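Local coordinates for protein RNA polymerase II subunit A C-terminal domain phosphatase SSU72 (Homo sapiens, PDB 4H3K) that dephosphorylates phosphoserine and phosphothreonine in the C-terminal domain of RNA polymerase II and takes part in RNA processing, termination and pre-mRNA polyadenylation, at residues V62-P67 and N99-M104; A172-E177 and S203-L208. The protein carries 1 engineered substitution. One frame throughout, in Å; residues are numbered along the deposited sequence.

Contact 1. Residues V62-P67 and N99-M104; sequences VKLPGP and NGILHM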
loop_
_atom_site.group_PDB
_atom_site.type_symbol
_atom_site.label_atom_id
_atom_site.label_comp_id
_atom_site.label_asym_id
_atom_site.label_seq_id
_atom_site.Cartn_x
_atom_site.Cartn_y
_atom_site.Cartn_z
ATOM N N VAL B 62 -1.472 9.493 -25.837
ATOM C CA VAL B 62 -0.522 10.581 -25.705
ATOM C C VAL B 62 -0.999 11.737 -26.548
ATOM O O VAL B 62 -1.428 11.558 -27.694
ATOM C CB VAL B 62 0.863 10.140 -26.189
ATOM C CG1 VAL B 62 1.849 11.331 -26.302
ATOM C CG2 VAL B 62 1.401 9.057 -25.250
ATOM N N LYS B 63 -0.944 12.920 -25.960
ATOM C CA LYS B 63 -1.362 14.136 -26.598
ATOM C C LYS B 63 -0.149 15.084 -26.598
ATOM O O LYS B 63 0.587 15.195 -25.605
ATOM C CB LYS B 63 -2.556 14.708 -25.830
ATOM C CG LYS B 63 -3.248 15.891 -26.491
ATOM C CD LYS B 63 -3.786 16.898 -25.455
ATOM C CE LYS B 63 -5.272 16.690 -25.128
ATOM N NZ LYS B 63 -5.625 15.351 -24.522
ATOM N N LEU B 64 0.077 15.730 -27.728
ATOM C CA LEU B 64 1.047 16.793 -27.820
ATOM C C LEU B 64 0.327 17.978 -28.455
ATOM O O LEU B 64 -0.587 17.768 -29.274
ATOM C CB LEU B 64 2.196 16.344 -28.717
ATOM C CG LEU B 64 3.527 15.825 -28.171
ATOM C CD1 LEU B 64 3.592 15.722 -26.657
ATOM C CD2 LEU B 64 3.995 14.531 -28.870
ATOM N N PRO B 65 0.712 19.215 -28.085
ATOM C CA PRO B 65 0.095 20.377 -28.726
ATOM C C PRO B 65 0.328 20.360 -30.242
ATOM O O PRO B 65 1.343 19.847 -30.690
ATOM C CB PRO B 65 0.842 21.563 -28.093
ATOM C CG PRO B 65 1.282 21.056 -26.730
ATOM C CD PRO B 65 1.593 19.595 -26.951
ATOM N N GLY B 66 -0.615 20.892 -31.016
ATOM C CA GLY B 66 -0.440 21.019 -32.466
ATOM C C GLY B 66 -0.686 22.454 -32.918
ATOM O O GLY B 66 -0.603 23.374 -32.095
ATOM N N PRO B 67 -1.048 22.648 -34.213
ATOM C CA PRO B 67 -1.171 23.981 -34.817
ATOM C C PRO B 67 -2.285 24.849 -34.224
ATOM O O PRO B 67 -2.285 26.069 -34.400
ATOM C CB PRO B 67 -1.433 23.680 -36.303
ATOM C CG PRO B 67 -2.031 22.322 -36.329
ATOM C CD PRO B 67 -1.389 21.577 -35.171
ATOM N N ASN B 99 7.423 26.017 -30.608
ATOM C CA ASN B 99 6.662 25.748 -29.401
ATOM C C ASN B 99 7.355 24.792 -28.420
ATOM O O ASN B 99 6.690 24.216 -27.552
ATOM C CB ASN B 99 5.268 25.242 -29.773
ATOM C CG ASN B 99 5.302 23.908 -30.478
ATOM O OD1 ASN B 99 6.324 23.224 -30.512
ATOM N ND2 ASN B 99 4.176 23.525 -31.034
ATOM N N GLY B 100 8.672 24.606 -28.587
ATOM C CA GLY B 100 9.521 23.828 -27.664
ATOM C C GLY B 100 9.306 22.322 -27.666
ATOM O O GLY B 100 9.961 21.595 -26.902
ATOM N N ILE B 101 8.399 21.844 -28.525
ATOM C CA ILE B 101 8.032 20.433 -28.515
ATOM C C ILE B 101 9.156 19.507 -28.995
ATOM O O ILE B 101 9.350 18.423 -28.442
ATOM C CB ILE B 101 6.701 20.164 -29.247
ATOM C CG1 ILE B 101 5.563 20.838 -28.495
ATOM C CG2 ILE B 101 6.436 18.677 -29.373
ATOM C CD1 ILE B 101 4.250 20.734 -29.177
ATOM N N LEU B 102 9.922 19.928 -29.997
ATOM C CA LEU B 102 11.063 19.099 -30.434
ATOM C C LEU B 102 12.122 18.998 -29.339
ATOM O O LEU B 102 12.667 17.921 -29.078
ATOM C CB LEU B 102 11.673 19.581 -31.776
ATOM C CG LEU B 102 10.787 19.418 -33.027
ATOM C CD1 LEU B 102 11.522 19.928 -34.278
ATOM C CD2 LEU B 102 10.250 17.980 -33.268
ATOM N N HIS B 103 12.397 20.123 -28.700
ATOM C CA HIS B 103 13.327 20.168 -27.567
ATOM C C HIS B 103 12.836 19.279 -26.410
ATOM O O HIS B 103 13.622 18.522 -25.843
ATOM C CB HIS B 103 13.558 21.619 -27.108
ATOM C CG HIS B 103 14.579 21.758 -26.012
ATOM N ND1 HIS B 103 14.332 21.378 -24.710
ATOM C CD2 HIS B 103 15.846 22.243 -26.024
ATOM C CE1 HIS B 103 15.402 21.609 -23.970
ATOM N NE2 HIS B 103 16.334 22.136 -24.740
ATOM N N MET B 104 11.541 19.364 -26.078
ATOM C CA MET B 104 10.934 18.517 -25.028
ATOM C C MET B 104 11.092 17.036 -25.364
ATOM O O MET B 104 11.513 16.247 -24.520
ATOM C CB MET B 104 9.455 18.845 -24.866
ATOM C CG MET B 104 8.771 18.132 -23.683
ATOM S SD MET B 104 7.007 18.460 -23.772
ATOM C CE MET B 104 6.470 17.354 -25.086
#
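The two-stranded antiparallel hairpin of Ssu72, strands 62-64 and 73-75, meets the start of helix 101-109 here, with Leu64 and Pro65 packed against Ile101 and Met104. No hydrogen bond crosses the interface; its side chains meet through apolar contacts. Ile101 sends its delta methyl to the pyrrolidine of Pro65: CD1 of Ile101 lies 3.6 Å from CD of Pro65 and 3.7 Å from its CB, so the methyl sits on the ring rather than against one corner. The same CD1 is 3.4 Å from the carbonyl O of Pro65, an oxygen that also receives a weak hydrogen bond from Asn73. In Ile101, CG1 is set anti to the carbonyl carbon (chi1 -65°) and the branch runs on extended to that methyl, while CG2 is left to meet Leu64 at CG, 4.2 Å away.

One turn further along the helix, Met104 is extended until its last bond, where a chi3 of 77° swings CE round to CD1 of Leu64, 3.7 Å off. Met84 and Leu88 of helix 81-98 touch Leu64 and Ile101 respectively, adding that helix to the cluster. Just ahead of the helix, whose N-cap position is Gly100, Asn99 forms an Asx turn: OD1 of Asn99 accepts from N of Ile101 at 3.2 Å, with the donor tilted 33° from the carbonyl plane.

Contact 2. Residues A172-E177 and S203-L208; sequences AFLICE and SGRTFL
CD2 of Leu174 lies over one face of the Arg205 guanidinium, 3.9 Å above its plane and offset toward the rim. The same methyl comes to the Phe207 ring at its edge, close to the ring plane, with CD2 of Leu174 3.8 Å from CZ of Phe207. Ser203 OG also lies at that ring's edge, in its plane. Leu174 therefore reaches both flat groups with one methyl, and each from a different side: over the guanidinium, but end-on to the phenyl.

With CG anti to the backbone N (chi1 -177°), Leu174 projects from helix 165-184 toward the segment that links helix 188-203 to strand 207-213, outermost in this chain's sheet. Phe207 approaches from the opposite direction. Arg205 crosses at a slant, and its aliphatic part takes a share of the contact, CD lying 4.0 Å from CD2 of Leu174; the bend at chi3 (76°) turns the guanidinium under that methyl. The other branch, CD1 of Leu174, is 4.4 Å from CB of Ser203.

An ST turn spans Gly204, which leaves the helix with positive phi: OG of Ser203 accepts from N of Arg205 at 3.0 Å, and is also hydrogen-bonded to the carbonyl O of Phe199. Val157 and Val159 of strand 153-159 pack on Phe207.

No polar bond joins the two segments. Leu174, the one helix residue that makes the contact, offers only hydrocarbon. Opposite it, Ser203 OG is bonded to backbone as described, Arg205 NH2 to the carbonyl O of Asp160, and the N of Phe207 to the Glu200 carboxylate, so the contact itself rests on van der Waals packing.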
loop_
_atom_site.group_PDB
_atom_site.type_symbol
_atom_site.label_atom_id
_atom_site.label_comp_id
_atom_site.label_asym_id
_atom_site.label_seq_id
_atom_site.Cartn_x
_atom_site.Cartn_y
_atom_site.Cartn_z
ATOM N N ALA B 172 7.602 21.119 -11.243
ATOM C CA ALA B 172 8.712 20.201 -10.978
ATOM C C ALA B 172 9.582 20.683 -9.816
ATOM O O ALA B 172 9.997 19.880 -9.002
ATOM C CB ALA B 172 9.561 20.043 -12.209
ATOM N N PHE B 173 9.876 21.984 -9.748
ATOM C CA PHE B 173 10.672 22.503 -8.626
ATOM C C PHE B 173 9.911 22.459 -7.295
ATOM O O PHE B 173 10.506 22.170 -6.269
ATOM C CB PHE B 173 11.250 23.900 -8.917
ATOM C CG PHE B 173 12.451 23.867 -9.865
ATOM C CD1 PHE B 173 13.649 23.261 -9.470
ATOM C CD2 PHE B 173 12.371 24.415 -11.146
ATOM C CE1 PHE B 173 14.768 23.201 -10.330
ATOM C CE2 PHE B 173 13.486 24.368 -12.028
ATOM C CZ PHE B 173 14.686 23.748 -11.611
ATOM N N LEU B 174 8.601 22.679 -7.325
ATOM C CA LEU B 174 7.771 22.535 -6.129
ATOM C C LEU B 174 7.735 21.071 -5.647
ATOM O O LEU B 174 7.868 20.783 -4.469
ATOM C CB LEU B 174 6.350 23.040 -6.404
ATOM C CG LEU B 174 5.325 23.058 -5.268
ATOM C CD1 LEU B 174 5.760 23.998 -4.129
ATOM C CD2 LEU B 174 3.952 23.497 -5.825
ATOM N N ILE B 175 7.554 20.149 -6.590
ATOM C CA ILE B 175 7.621 18.728 -6.319
ATOM C C ILE B 175 8.982 18.341 -5.716
ATOM O O ILE B 175 9.037 17.601 -4.717
ATOM C CB ILE B 175 7.311 17.924 -7.622
ATOM C CG1 ILE B 175 5.805 17.939 -7.869
ATOM C CG2 ILE B 175 7.772 16.461 -7.497
ATOM C CD1 ILE B 175 5.358 17.639 -9.358
ATOM N N CYS B 176 10.066 18.855 -6.306
ATOM C CA CYS B 176 11.414 18.613 -5.782
ATOM C C CYS B 176 11.531 19.145 -4.347
ATOM O O CYS B 176 12.065 18.457 -3.463
ATOM C CB CYS B 176 12.496 19.242 -6.686
ATOM S SG CYS B 176 14.190 18.843 -6.115
ATOM N N GLU B 177 11.010 20.352 -4.108
ATOM C CA GLU B 177 11.011 20.924 -2.749
ATOM C C GLU B 177 10.249 20.049 -1.759
ATOM O O GLU B 177 10.755 19.736 -0.662
ATOM C CB GLU B 177 10.484 22.368 -2.755
ATOM C CG GLU B 177 11.161 23.225 -1.736
ATOM C CD GLU B 177 10.631 24.634 -1.681
ATOM O OE1 GLU B 177 10.082 25.102 -2.718
ATOM O OE2 GLU B 177 10.815 25.265 -0.600
ATOM N N SER B 203 2.517 27.982 -0.735
ATOM C CA SER B 203 2.325 28.034 -2.182
ATOM C C SER B 203 0.955 28.539 -2.628
ATOM O O SER B 203 0.800 28.905 -3.780
ATOM C CB SER B 203 2.542 26.650 -2.790
ATOM O OG SER B 203 1.370 25.860 -2.634
ATOM N N GLY B 204 -0.049 28.539 -1.758
ATOM C CA GLY B 204 -1.409 28.884 -2.211
ATOM C C GLY B 204 -2.071 27.828 -3.116
ATOM O O GLY B 204 -3.153 28.069 -3.683
ATOM N N ARG B 205 -1.445 26.652 -3.236
ATOM C CA ARG B 205 -1.961 25.537 -4.055
ATOM C C ARG B 205 -2.418 24.361 -3.171
ATOM O O ARG B 205 -1.792 24.088 -2.148
ATOM C CB ARG B 205 -0.891 25.089 -5.046
ATOM C CG ARG B 205 -0.407 26.267 -5.905
ATOM C CD ARG B 205 0.905 25.970 -6.598
ATOM N NE ARG B 205 0.705 25.084 -7.722
ATOM C CZ ARG B 205 1.417 25.126 -8.845
ATOM N NH1 ARG B 205 2.387 26.022 -9.001
ATOM N NH2 ARG B 205 1.145 24.266 -9.819
ATOM N N THR B 206 -3.505 23.693 -3.564
ATOM C CA THR B 206 -4.059 22.587 -2.780
ATOM C C THR B 206 -3.363 21.235 -3.092
ATOM O O THR B 206 -3.009 20.929 -4.244
ATOM C CB THR B 206 -5.664 22.560 -2.797
ATOM O OG1 THR B 206 -6.146 21.209 -2.869
ATOM C CG2 THR B 206 -6.198 23.277 -3.935
ATOM N N PHE B 207 -3.118 20.468 -2.033
ATOM C CA PHE B 207 -2.474 19.149 -2.121
ATOM C C PHE B 207 -3.384 18.040 -1.590
ATOM O O PHE B 207 -3.413 17.786 -0.383
ATOM C CB PHE B 207 -1.130 19.159 -1.363
ATOM C CG PHE B 207 -0.050 19.998 -2.020
ATOM C CD1 PHE B 207 0.021 21.364 -1.818
ATOM C CD2 PHE B 207 0.939 19.387 -2.803
ATOM C CE1 PHE B 207 1.027 22.142 -2.426
ATOM C CE2 PHE B 207 1.968 20.142 -3.395
ATOM C CZ PHE B 207 2.010 21.531 -3.211
ATOM N N LEU B 208 -4.132 17.381 -2.486
ATOM C CA LEU B 208 -4.919 16.203 -2.122
ATOM C C LEU B 208 -3.975 15.104 -1.676
ATOM O O LEU B 208 -2.836 15.009 -2.148
ATOM C CB LEU B 208 -5.790 15.721 -3.279
ATOM C CG LEU B 208 -6.851 16.711 -3.762
ATOM C CD1 LEU B 208 -7.462 16.309 -5.131
ATOM C CD2 LEU B 208 -7.956 16.970 -2.685
#

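Overall arrangement
From the N terminus, the chain runs through strands 27-32 and 52-57 of the five-stranded mixed sheet before entering the small hairpin. Contact 1 closes the excursion through strand 73-75 and helix 81-98, bringing the hairpin against helix 101-109. The chain then returns to the main sheet through strands 127-130 and 153-159 and enters helix 165-184. Contact 2 closes the next loop, which is almost entirely helical, and ties that helix to the approach to strand 207-213, outermost in this chain's sheet. The two loops follow in series, neither nested nor crossed. The centres of contacts 1 and 2 are about 24 Å apart. Nearest atoms of the two are about 12 Å apart, so they do not touch.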